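Side-chain contacts in DsrH (Allochromatium vinosum, PDB 2HY5), which assembles with DsrE and DsrF into the DsrEFH complex and probably takes part in sulfur transfer during sulfur oxidation: residues 29-34 with 86-91; 71-76 with 80-85; 16-21 with 47-52; 35-40 with 59-64. All blocks are in the same frame, centred on the assembly; numbering follows the deposited sequence.

The four contacts are arranged around a parallel sheet that runs 81-83, 58-62, 29-32, 3-7, 97-101. Contacts 1 and 3 lie on opposite sides of the chain's centre, their own centres about 16 Å apart: contact 1 packs helix 85-94 onto strand 29-32, whereas contact 3 pairs helices 16-23 and 47-53. Contact 4 is the most central and sets the loop after strand 29-32 against strand 58-62. Its centre is about 7 Å from that of contact 2, which folds the loop after helix 63-68 onto strand 81-83, and about 9 Å from that of contact 1. Backbone pairing through strand 58-62 joins contacts 1, 2 and 4; side chains such as V50 tie contact 3 to contact 4.

Contact 1 of 4, residues 29-34 with 86-91; sequences SVLLFE and AGFVDL
L31 of strand 29-32 and F88 of helix 85-94 mark the nearest backbone approach, 7.8 Å between their CA atoms, so the helix covers the strand with one layer of side chains between them. The F88 ring occupies much of that layer. With CG anti to the backbone N (chi1 -175°), it stands out from the helix and meets two strand-side residues in two ways. L31 arrives at about a right angle and lays CD2 over the centre of one ring face, a CH-pi contact modelled too tightly for its exact length to be trusted. Toward F33, F88 instead offers an edge: its CE1 lies 4.0 Å from F33 CD2, above the F33 face and displaced toward the rim. The planes are inclined at 63°, a T-shaped (edge-to-face) pair. One turn on, L91 CD1 reaches L31 CD1 at 4.3 Å. Replacing F88 with an alanine would probably leave the F33 face without its edge partner and open a gap above the L31 methyl. F23 of the neighbouring DsrE subunit also pairs edge-to-face with F88. Everything that meets here is apolar or aromatic, which implies that shape, burial and weak ring electrostatics hold helix to strand, and that this hydrophobic layer runs on into the subunit interface.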
loop_
_atom_site.group_PDB
_atom_site.type_symbol
_atom_site.label_atom_id
_atom_site.label_comp_id
_atom_site.label_asym_id
_atom_site.label_seq_id
_atom_site.Cartn_x
_atom_site.Cartn_y
_atom_site.Cartn_z
ATOM N N SER C 29 -1.923 24.867 6.285
ATOM C CA SER C 29 -3.202 24.181 6.310
ATOM C C SER C 29 -2.979 22.690 6.118
ATOM O O SER C 29 -2.029 22.276 5.456
ATOM C CB SER C 29 -4.119 24.713 5.209
ATOM O OG SER C 29 -4.448 26.072 5.438
ATOM N N VAL C 30 -3.854 21.892 6.713
ATOM C CA VAL C 30 -3.769 20.448 6.600
ATOM C C VAL C 30 -5.145 19.914 6.233
ATOM O O VAL C 30 -6.146 20.253 6.868
ATOM C CB VAL C 30 -3.324 19.797 7.934
ATOM C CG1 VAL C 30 -3.256 18.290 7.774
ATOM C CG2 VAL C 30 -1.967 20.335 8.360
ATOM N N LEU C 31 -5.195 19.094 5.188
ATOM C CA LEU C 31 -6.450 18.500 4.757
ATOM C C LEU C 31 -6.396 17.001 4.936
ATOM O O LEU C 31 -5.477 16.332 4.450
ATOM C CB LEU C 31 -6.744 18.803 3.286
ATOM C CG LEU C 31 -7.965 18.030 2.756
ATOM C CD1 LEU C 31 -9.242 18.569 3.400
ATOM C CD2 LEU C 31 -8.045 18.152 1.250
ATOM N N LEU C 32 -7.397 16.483 5.631
ATOM C CA LEU C 32 -7.511 15.060 5.882
ATOM C C LEU C 32 -8.543 14.512 4.908
ATOM O O LEU C 32 -9.676 14.989 4.871
ATOM C CB LEU C 32 -7.991 14.829 7.312
ATOM C CG LEU C 32 -7.138 15.468 8.411
ATOM C CD1 LEU C 32 -7.867 15.369 9.757
ATOM C CD2 LEU C 32 -5.783 14.772 8.467
ATOM N N PHE C 33 -8.150 13.537 4.096
ATOM C CA PHE C 33 -9.104 12.943 3.175
ATOM C C PHE C 33 -8.849 11.442 3.094
ATOM O O PHE C 33 -7.855 10.955 3.629
ATOM C CB PHE C 33 -9.085 13.644 1.799
ATOM C CG PHE C 33 -7.855 13.388 0.969
ATOM C CD1 PHE C 33 -6.592 13.768 1.412
ATOM C CD2 PHE C 33 -7.973 12.821 -0.298
ATOM C CE1 PHE C 33 -5.468 13.590 0.605
ATOM C CE2 PHE C 33 -6.858 12.641 -1.110
ATOM C CZ PHE C 33 -5.602 13.026 -0.659
ATOM N N GLU C 34 -9.759 10.708 2.464
ATOM C CA GLU C 34 -9.647 9.257 2.402
ATOM C C GLU C 34 -9.605 8.752 3.846
ATOM O O GLU C 34 -10.374 9.218 4.685
ATOM C CB GLU C 34 -8.395 8.835 1.621
ATOM C CG GLU C 34 -8.515 9.096 0.125
ATOM C CD GLU C 34 -7.330 8.590 -0.676
ATOM O OE1 GLU C 34 -6.618 7.686 -0.188
ATOM O OE2 GLU C 34 -7.121 9.088 -1.803
ATOM N N ALA C 86 -14.946 20.674 -3.945
ATOM C CA ALA C 86 -14.764 22.029 -4.450
ATOM C C ALA C 86 -13.925 22.809 -3.434
ATOM O O ALA C 86 -13.077 23.611 -3.811
ATOM C CB ALA C 86 -16.120 22.706 -4.661
ATOM N N GLY C 87 -14.162 22.557 -2.146
ATOM C CA GLY C 87 -13.402 23.227 -1.104
ATOM C C GLY C 87 -11.949 22.783 -1.110
ATOM O O GLY C 87 -11.045 23.564 -0.819
ATOM N N PHE C 88 -11.739 21.510 -1.438
ATOM C CA PHE C 88 -10.411 20.906 -1.520
ATOM C C PHE C 88 -9.649 21.667 -2.606
ATOM O O PHE C 88 -8.507 22.085 -2.417
ATOM C CB PHE C 88 -10.591 19.420 -1.879
ATOM C CG PHE C 88 -9.320 18.598 -1.895
ATOM C CD1 PHE C 88 -9.406 17.213 -1.999
ATOM C CD2 PHE C 88 -8.056 19.186 -1.862
ATOM C CE1 PHE C 88 -8.258 16.424 -2.071
ATOM C CE2 PHE C 88 -6.904 18.407 -1.935
ATOM C CZ PHE C 88 -7.005 17.021 -2.041
ATOM N N VAL C 89 -10.302 21.860 -3.746
ATOM C CA VAL C 89 -9.688 22.592 -4.846
ATOM C C VAL C 89 -9.336 24.023 -4.424
ATOM O O VAL C 89 -8.242 24.503 -4.717
ATOM C CB VAL C 89 -10.622 22.645 -6.071
ATOM C CG1 VAL C 89 -10.062 23.608 -7.120
ATOM C CG2 VAL C 89 -10.761 21.256 -6.664
ATOM N N ASP C 90 -10.253 24.710 -3.746
ATOM C CA ASP C 90 -9.974 26.078 -3.313
ATOM C C ASP C 90 -8.783 26.136 -2.360
ATOM O O ASP C 90 -8.022 27.101 -2.376
ATOM C CB ASP C 90 -11.198 26.706 -2.638
ATOM C CG ASP C 90 -12.292 27.056 -3.626
ATOM O OD1 ASP C 90 -11.971 27.347 -4.797
ATOM O OD2 ASP C 90 -13.474 27.055 -3.228
ATOM N N LEU C 91 -8.625 25.116 -1.524
ATOM C CA LEU C 91 -7.499 25.089 -0.602
ATOM C C LEU C 91 -6.170 25.014 -1.352
ATOM O O LEU C 91 -5.195 25.653 -0.958
ATOM C CB LEU C 91 -7.609 23.901 0.361
ATOM C CG LEU C 91 -8.628 24.032 1.499
ATOM C CD1 LEU C 91 -8.686 22.732 2.290
ATOM C CD2 LEU C 91 -8.237 25.192 2.407
#

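Contact 2 of 4, residues 71-76 with 80-85; sequences FSDERV and ISVVDY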
loop_
_atom_site.group_PDB
_atom_site.type_symbol
_atom_site.label_atom_id
_atom_site.label_comp_id
_atom_site.label_asym_id
_atom_site.label_seq_id
_atom_site.Cartn_x
_atom_site.Cartn_y
_atom_site.Cartn_z
ATOM N N PHE C 71 -19.622 8.929 9.336
ATOM C CA PHE C 71 -19.625 10.012 10.310
ATOM C C PHE C 71 -20.202 11.325 9.812
ATOM O O PHE C 71 -19.932 11.749 8.690
ATOM C CB PHE C 71 -18.208 10.234 10.839
ATOM C CG PHE C 71 -17.574 8.987 11.375
ATOM C CD1 PHE C 71 -16.864 8.134 10.533
ATOM C CD2 PHE C 71 -17.749 8.624 12.705
ATOM C CE1 PHE C 71 -16.340 6.931 11.011
ATOM C CE2 PHE C 71 -17.231 7.427 13.191
ATOM C CZ PHE C 71 -16.526 6.577 12.340
ATOM N N SER C 72 -21.011 11.958 10.657
ATOM C CA SER C 72 -21.611 13.243 10.317
ATOM C C SER C 72 -20.649 14.337 10.768
ATOM O O SER C 72 -19.734 14.079 11.548
ATOM C CB SER C 72 -22.963 13.406 11.018
ATOM O OG SER C 72 -22.807 13.372 12.424
ATOM N N ASP C 73 -20.859 15.555 10.284
ATOM C CA ASP C 73 -19.988 16.680 10.623
ATOM C C ASP C 73 -19.898 16.954 12.117
ATOM O O ASP C 73 -18.907 17.504 12.599
ATOM C CB ASP C 73 -20.477 17.948 9.920
ATOM C CG ASP C 73 -20.497 17.810 8.410
ATOM O OD1 ASP C 73 -20.943 18.764 7.736
ATOM O OD2 ASP C 73 -20.071 16.755 7.895
ATOM N N GLU C 74 -20.940 16.568 12.843
ATOM C CA GLU C 74 -21.007 16.793 14.281
ATOM C C GLU C 74 -20.046 15.900 15.055
ATOM O O GLU C 74 -19.787 16.131 16.236
ATOM C CB GLU C 74 -22.437 16.561 14.784
ATOM C CG GLU C 74 -23.451 16.294 13.676
ATOM C CD GLU C 74 -23.565 17.460 12.713
ATOM O OE1 GLU C 74 -23.953 18.550 13.170
ATOM O OE2 GLU C 74 -23.265 17.302 11.508
ATOM N N ARG C 75 -19.515 14.886 14.383
ATOM C CA ARG C 75 -18.600 13.948 15.022
ATOM C C ARG C 75 -17.159 14.434 14.973
ATOM O O ARG C 75 -16.276 13.832 15.575
ATOM C CB ARG C 75 -18.692 12.582 14.336
ATOM C CG ARG C 75 -20.076 11.950 14.376
ATOM C CD ARG C 75 -20.484 11.602 15.798
ATOM N NE ARG C 75 -19.769 10.440 16.321
ATOM C CZ ARG C 75 -19.989 9.186 15.931
ATOM N NH1 ARG C 75 -20.907 8.920 15.010
ATOM N NH2 ARG C 75 -19.293 8.194 16.467
ATOM N N VAL C 76 -16.925 15.525 14.255
ATOM C CA VAL C 76 -15.584 16.070 14.110
ATOM C C VAL C 76 -15.135 16.906 15.309
ATOM O O VAL C 76 -15.958 17.496 16.014
ATOM C CB VAL C 76 -15.503 16.945 12.836
ATOM C CG1 VAL C 76 -14.103 17.493 12.654
ATOM C CG2 VAL C 76 -15.919 16.126 11.630
ATOM N N ILE C 80 -12.023 21.872 13.254
ATOM C CA ILE C 80 -11.655 21.313 11.959
ATOM C C ILE C 80 -12.808 21.622 11.010
ATOM O O ILE C 80 -13.938 21.207 11.243
ATOM C CB ILE C 80 -11.466 19.789 12.037
ATOM C CG1 ILE C 80 -10.370 19.459 13.050
ATOM C CG2 ILE C 80 -11.088 19.241 10.665
ATOM C CD1 ILE C 80 -10.070 17.981 13.172
ATOM N N SER C 81 -12.515 22.360 9.944
ATOM C CA SER C 81 -13.530 22.743 8.970
ATOM C C SER C 81 -13.799 21.617 7.988
ATOM O O SER C 81 -12.866 21.045 7.435
ATOM C CB SER C 81 -13.068 23.972 8.185
ATOM O OG SER C 81 -12.828 25.075 9.036
ATOM N N VAL C 82 -15.074 21.312 7.768
ATOM C CA VAL C 82 -15.459 20.264 6.829
ATOM C C VAL C 82 -15.638 20.907 5.455
ATOM O O VAL C 82 -16.351 21.902 5.320
ATOM C CB VAL C 82 -16.780 19.591 7.259
ATOM C CG1 VAL C 82 -17.149 18.473 6.291
ATOM C CG2 VAL C 82 -16.641 19.045 8.674
ATOM N N VAL C 83 -14.976 20.343 4.449
ATOM C CA VAL C 83 -15.048 20.857 3.084
ATOM C C VAL C 83 -15.417 19.745 2.098
ATOM O O VAL C 83 -15.300 18.563 2.414
ATOM C CB VAL C 83 -13.694 21.447 2.642
ATOM C CG1 VAL C 83 -13.284 22.573 3.582
ATOM C CG2 VAL C 83 -12.632 20.350 2.628
ATOM N N ASP C 84 -15.886 20.123 0.910
ATOM C CA ASP C 84 -16.209 19.123 -0.103
ATOM C C ASP C 84 -15.088 19.173 -1.130
ATOM O O ASP C 84 -14.088 19.853 -0.914
ATOM C CB ASP C 84 -17.562 19.401 -0.769
ATOM C CG ASP C 84 -17.701 20.828 -1.237
ATOM O OD1 ASP C 84 -16.668 21.489 -1.468
ATOM O OD2 ASP C 84 -18.853 21.286 -1.385
ATOM N N TYR C 85 -15.231 18.462 -2.240
ATOM C CA TYR C 85 -14.161 18.479 -3.231
ATOM C C TYR C 85 -13.896 19.871 -3.794
ATOM O O TYR C 85 -12.749 20.219 -4.081
ATOM C CB TYR C 85 -14.456 17.484 -4.355
ATOM C CG TYR C 85 -14.149 16.049 -3.966
ATOM C CD1 TYR C 85 -15.173 15.135 -3.708
ATOM C CD2 TYR C 85 -12.832 15.613 -3.839
ATOM C CE1 TYR C 85 -14.889 13.817 -3.335
ATOM C CE2 TYR C 85 -12.536 14.300 -3.467
ATOM C CZ TYR C 85 -13.567 13.411 -3.217
ATOM O OH TYR C 85 -13.280 12.113 -2.853
#
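V76 and D73 fold back on I80 and V82 at the end of a beta-alpha-beta crossover, where the chain has left strand 58-62, passed through helix 63-68 and is about to enter strand 81-83. The apolar part centres on V76. Its side chain crosses that of I80 at about a right angle and presses CG1 against I80 CB at 3.6 Å. The two branches divide the work: CG1, anti to the backbone N (chi1 -179°), faces I80, while CG2 touches V82 CG2 at 4.2 Å. A40 packs on both V76 and I80 from the loop after strand 29-32. In the polar part, D73 begins a short 3-10 turn, closed by the backbone bond from V76 N to D73 O at 3.3 Å, and its carboxylate lies over the two V82 methyls without a polar mate on strand 81-83. K67 forms with it only a long, weak ion pair. A leucine in place of D73 would probably leave K67 without that distant charge. From the same turn, R75 NH2 makes a salt bridge with D96 of the DsrF subunit. Between turn and strand, the closest approach of the D73 carboxylate is OD2, 3.7 Å from V82 CG1.

Contact 3 of 4, residues 16-21 with 47-52; sequences SLESCL and ESQVTE
E18 and L21 meet Q49 in a light surface contact between two helices, 16-23 and 47-53, which lie side by side over one face of the parallel sheet. The backbones stay well apart, with 8.1 Å between the CA atoms of L21 and V50, and two of the side chains that bridge the gap, E18 and Q49, lie at the solvent-facing side. Q49 carries CG between its backbone N and carbonyl carbon (chi1 49°) and then runs extended, which takes its amide across to E18. There, Q49 OE1 rests 3.7 Å from E18 OE2, with E18 CG at a similar range and the carboxylate and amide planes 40° apart. Two oxygens at that spacing do not bond, and the pair is best read as loose contact. Lower down, L21 sends CD1 toward the backbone of Q49 and stops 4.0 Å from its O, so a methyl lies against the helix main chain. On the far side of helix 47-53, E47 O is gripped twice, by T51 N at 2.8 Å and by T51 OG1 at 2.9 Å, the hydroxyl standing 44° out of the carbonyl plane. Deeper, toward the sheet, L17 packs on V7 and L32 of the central strands, V50 reaches L59 of strand 58-62, and A39 touches both L17 and V50. On the outer side of helix 16-23, S19 OG hydrogen-bonds D45 of the DsrF subunit.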
loop_
_atom_site.group_PDB
_atom_site.type_symbol
_atom_site.label_atom_id
_atom_site.label_comp_id
_atom_site.label_asym_id
_atom_site.label_seq_id
_atom_site.Cartn_x
_atom_site.Cartn_y
_atom_site.Cartn_z
ATOM N N SER C 16 1.958 8.913 8.862
ATOM C CA SER C 16 1.822 10.096 8.018
ATOM C C SER C 16 1.314 11.350 8.720
ATOM O O SER C 16 1.902 12.424 8.578
ATOM C CB SER C 16 0.913 9.780 6.832
ATOM O OG SER C 16 1.462 8.732 6.058
ATOM N N LEU C 17 0.223 11.217 9.469
ATOM C CA LEU C 17 -0.348 12.361 10.169
ATOM C C LEU C 17 0.627 12.923 11.206
ATOM O O LEU C 17 0.824 14.138 11.292
ATOM C CB LEU C 17 -1.676 11.961 10.826
ATOM C CG LEU C 17 -2.582 13.028 11.460
ATOM C CD1 LEU C 17 -2.307 13.116 12.943
ATOM C CD2 LEU C 17 -2.387 14.373 10.770
ATOM N N GLU C 18 1.251 12.045 11.983
ATOM C CA GLU C 18 2.194 12.489 13.002
ATOM C C GLU C 18 3.374 13.256 12.410
ATOM O O GLU C 18 3.796 14.271 12.962
ATOM C CB GLU C 18 2.695 11.294 13.816
ATOM C CG GLU C 18 1.601 10.624 14.632
ATOM C CD GLU C 18 2.124 9.504 15.508
ATOM O OE1 GLU C 18 2.705 8.542 14.964
ATOM O OE2 GLU C 18 1.949 9.586 16.743
ATOM N N SER C 19 3.904 12.782 11.287
ATOM C CA SER C 19 5.027 13.457 10.649
ATOM C C SER C 19 4.584 14.820 10.119
ATOM O O SER C 19 5.310 15.807 10.218
ATOM C CB SER C 19 5.573 12.615 9.495
ATOM O OG SER C 19 6.007 11.349 9.961
ATOM N N CYS C 20 3.382 14.866 9.555
ATOM C CA CYS C 20 2.851 16.109 9.013
ATOM C C CYS C 20 2.742 17.174 10.096
ATOM O O CYS C 20 3.235 18.296 9.935
ATOM C CB CYS C 20 1.473 15.874 8.400
ATOM S SG CYS C 20 0.605 17.404 7.972
ATOM N N LEU C 21 2.105 16.816 11.204
ATOM C CA LEU C 21 1.917 17.751 12.306
ATOM C C LEU C 21 3.229 18.236 12.909
ATOM O O LEU C 21 3.284 19.315 13.499
ATOM C CB LEU C 21 1.041 17.115 13.391
ATOM C CG LEU C 21 -0.386 16.758 12.956
ATOM C CD1 LEU C 21 -1.168 16.247 14.155
ATOM C CD2 LEU C 21 -1.076 17.980 12.359
ATOM N N GLU C 47 -6.902 12.511 19.456
ATOM C CA GLU C 47 -7.598 13.789 19.591
ATOM C C GLU C 47 -6.713 14.855 20.238
ATOM O O GLU C 47 -6.692 16.004 19.801
ATOM C CB GLU C 47 -8.878 13.630 20.421
ATOM C CG GLU C 47 -9.693 14.916 20.518
ATOM C CD GLU C 47 -10.836 14.834 21.514
ATOM O OE1 GLU C 47 -11.662 13.908 21.406
ATOM O OE2 GLU C 47 -10.911 15.706 22.406
ATOM N N SER C 48 -5.978 14.468 21.278
ATOM C CA SER C 48 -5.104 15.399 21.984
ATOM C C SER C 48 -4.095 16.087 21.075
ATOM O O SER C 48 -3.956 17.312 21.103
ATOM C CB SER C 48 -4.352 14.677 23.108
ATOM O OG SER C 48 -5.243 14.234 24.115
ATOM N N GLN C 49 -3.383 15.301 20.278
ATOM C CA GLN C 49 -2.382 15.854 19.379
ATOM C C GLN C 49 -2.999 16.652 18.239
ATOM O O GLN C 49 -2.405 17.616 17.754
ATOM C CB GLN C 49 -1.486 14.737 18.834
ATOM C CG GLN C 49 -2.227 13.535 18.280
ATOM C CD GLN C 49 -1.304 12.353 18.033
ATOM O OE1 GLN C 49 -0.389 12.425 17.211
ATOM N NE2 GLN C 49 -1.538 11.258 18.750
ATOM N N VAL C 50 -4.191 16.260 17.805
ATOM C CA VAL C 50 -4.855 16.989 16.734
ATOM C C VAL C 50 -5.343 18.334 17.272
ATOM O O VAL C 50 -5.172 19.365 16.626
ATOM C CB VAL C 50 -6.042 16.188 16.165
ATOM C CG1 VAL C 50 -6.765 17.008 15.099
ATOM C CG2 VAL C 50 -5.533 14.885 15.560
ATOM N N THR C 51 -5.928 18.319 18.465
ATOM C CA THR C 51 -6.425 19.543 19.082
ATOM C C THR C 51 -5.277 20.528 19.283
ATOM O O THR C 51 -5.428 21.727 19.049
ATOM C CB THR C 51 -7.096 19.251 20.437
ATOM O OG1 THR C 51 -8.220 18.382 20.233
ATOM C CG2 THR C 51 -7.573 20.543 21.089
ATOM N N GLU C 52 -4.127 20.018 19.715
ATOM C CA GLU C 52 -2.961 20.866 19.917
ATOM C C GLU C 52 -2.560 21.528 18.601
ATOM O O GLU C 52 -2.176 22.695 18.578
ATOM C CB GLU C 52 -1.790 20.040 20.457
ATOM C CG GLU C 52 -1.510 20.247 21.937
ATOM C CD GLU C 52 -0.978 21.635 22.244
ATOM O OE1 GLU C 52 -1.695 22.625 21.983
ATOM O OE2 GLU C 52 0.162 21.738 22.746
#

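Contact 4 of 4, residues 35-40 with 59-64; sequences DGIYAA and LYVLGP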
loop_
_atom_site.group_PDB
_atom_site.type_symbol
_atom_site.label_atom_id
_atom_site.label_comp_id
_atom_site.label_asym_id
_atom_site.label_seq_id
_atom_site.Cartn_x
_atom_site.Cartn_y
_atom_site.Cartn_z
ATOM N N ASP C 35 -8.709 7.817 4.143
ATOM C CA ASP C 35 -8.607 7.268 5.493
ATOM C C ASP C 35 -8.049 8.253 6.527
ATOM O O ASP C 35 -8.097 7.992 7.735
ATOM C CB ASP C 35 -7.760 5.991 5.472
ATOM C CG ASP C 35 -8.479 4.820 4.813
ATOM O OD1 ASP C 35 -7.831 3.769 4.614
ATOM O OD2 ASP C 35 -9.692 4.931 4.507
ATOM N N GLY C 36 -7.516 9.379 6.060
ATOM C CA GLY C 36 -6.988 10.369 6.984
ATOM C C GLY C 36 -8.103 10.985 7.818
ATOM O O GLY C 36 -7.853 11.565 8.881
ATOM N N ILE C 37 -9.335 10.856 7.324
ATOM C CA ILE C 37 -10.544 11.383 7.973
ATOM C C ILE C 37 -10.717 10.958 9.431
ATOM O O ILE C 37 -11.225 11.715 10.256
ATOM C CB ILE C 37 -11.802 10.944 7.170
ATOM C CG1 ILE C 37 -12.359 12.134 6.403
ATOM C CG2 ILE C 37 -12.845 10.292 8.075
ATOM C CD1 ILE C 37 -11.450 12.618 5.331
ATOM N N TYR C 38 -10.295 9.742 9.743
ATOM C CA TYR C 38 -10.451 9.228 11.096
ATOM C C TYR C 38 -9.750 10.081 12.154
ATOM O O TYR C 38 -10.176 10.117 13.308
ATOM C CB TYR C 38 -9.956 7.784 11.150
ATOM C CG TYR C 38 -10.775 6.856 10.279
ATOM C CD1 TYR C 38 -10.199 6.192 9.195
ATOM C CD2 TYR C 38 -12.123 6.633 10.547
ATOM C CE1 TYR C 38 -10.945 5.330 8.401
ATOM C CE2 TYR C 38 -12.882 5.765 9.760
ATOM C CZ TYR C 38 -12.283 5.117 8.686
ATOM O OH TYR C 38 -13.008 4.243 7.906
ATOM N N ALA C 39 -8.686 10.769 11.759
ATOM C CA ALA C 39 -7.956 11.618 12.690
ATOM C C ALA C 39 -8.782 12.831 13.124
ATOM O O ALA C 39 -8.514 13.425 14.161
ATOM C CB ALA C 39 -6.649 12.082 12.053
ATOM N N ALA C 40 -9.789 13.190 12.336
ATOM C CA ALA C 40 -10.615 14.354 12.657
ATOM C C ALA C 40 -11.758 14.063 13.628
ATOM O O ALA C 40 -12.454 14.979 14.068
ATOM C CB ALA C 40 -11.172 14.952 11.369
ATOM N N LEU C 59 -6.959 23.234 10.168
ATOM C CA LEU C 59 -7.245 21.853 9.786
ATOM C C LEU C 59 -8.577 21.731 9.057
ATOM O O LEU C 59 -9.567 22.366 9.432
ATOM C CB LEU C 59 -7.275 20.955 11.027
ATOM C CG LEU C 59 -6.063 20.957 11.960
ATOM C CD1 LEU C 59 -6.287 19.924 13.061
ATOM C CD2 LEU C 59 -4.793 20.644 11.182
ATOM N N TYR C 60 -8.589 20.902 8.018
ATOM C CA TYR C 60 -9.783 20.664 7.214
ATOM C C TYR C 60 -9.958 19.167 7.029
ATOM O O TYR C 60 -8.984 18.418 7.055
ATOM C CB TYR C 60 -9.643 21.302 5.831
ATOM C CG TYR C 60 -9.389 22.784 5.853
ATOM C CD1 TYR C 60 -8.117 23.291 6.121
ATOM C CD2 TYR C 60 -10.426 23.686 5.630
ATOM C CE1 TYR C 60 -7.887 24.665 6.163
ATOM C CE2 TYR C 60 -10.206 25.062 5.672
ATOM C CZ TYR C 60 -8.938 25.541 5.940
ATOM O OH TYR C 60 -8.728 26.900 6.007
ATOM N N VAL C 61 -11.200 18.739 6.843
ATOM C CA VAL C 61 -11.488 17.329 6.633
ATOM C C VAL C 61 -12.456 17.235 5.462
ATOM O O VAL C 61 -13.359 18.057 5.338
ATOM C CB VAL C 61 -12.107 16.691 7.907
ATOM C CG1 VAL C 61 -13.427 17.356 8.255
ATOM C CG2 VAL C 61 -12.301 15.201 7.700
ATOM N N LEU C 62 -12.262 16.244 4.593
ATOM C CA LEU C 62 -13.127 16.096 3.427
ATOM C C LEU C 62 -14.449 15.420 3.789
ATOM O O LEU C 62 -14.490 14.235 4.117
ATOM C CB LEU C 62 -12.396 15.307 2.331
ATOM C CG LEU C 62 -13.068 15.277 0.956
ATOM C CD1 LEU C 62 -13.163 16.684 0.369
ATOM C CD2 LEU C 62 -12.258 14.381 0.039
ATOM N N GLY C 63 -15.527 16.199 3.726
ATOM C CA GLY C 63 -16.854 15.707 4.062
ATOM C C GLY C 63 -17.288 14.438 3.352
ATOM O O GLY C 63 -17.863 13.552 3.986
ATOM N N PRO C 64 -17.056 14.326 2.036
ATOM C CA PRO C 64 -17.450 13.121 1.300
ATOM C C PRO C 64 -16.833 11.848 1.887
ATOM O O PRO C 64 -17.509 10.823 1.994
ATOM C CB PRO C 64 -16.968 13.416 -0.114
ATOM C CG PRO C 64 -17.185 14.893 -0.222
ATOM C CD PRO C 64 -16.631 15.387 1.103
#
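I37 and A40 close on V61 and L62 through apolar contacts, most of them gathered round a single methyl. V61 CG2, anti to its own backbone N, points into the loop and is met by I37 CG1 at 3.3 Å and by A40 CB at 3.8 Å. The I37 and V61 side chains cross at about a right angle. The I37 rotamer, with chi1 at -106°, and its close approach to V61 are doubtful in detail. I37 CD1 goes on to L62, resting 4.1 Å from L62 CB and also against the L62 carbonyl oxygen. The hydrogen bonds here are internal to the loop: A40 N donates to I37 O at 2.9 Å and A39 N to G36 O at 3.1 Å. This winding lets A40 CB point at V61, while I37 gets there with CG1 and CD1, the outer part of its side chain. Salt bridging appears nearby, D35 being held by R69, while the Y38 ring stacks on Y49 of the DsrF subunit. In the fold, the loop between strand 29-32 and helix 47-53 thus rests on strand 58-62, an inner strand of the sheet between 81-83 and 29-32; L66 of helix 63-68 packs against I37 and V61, and A40 also touches L32 of the adjacent strand.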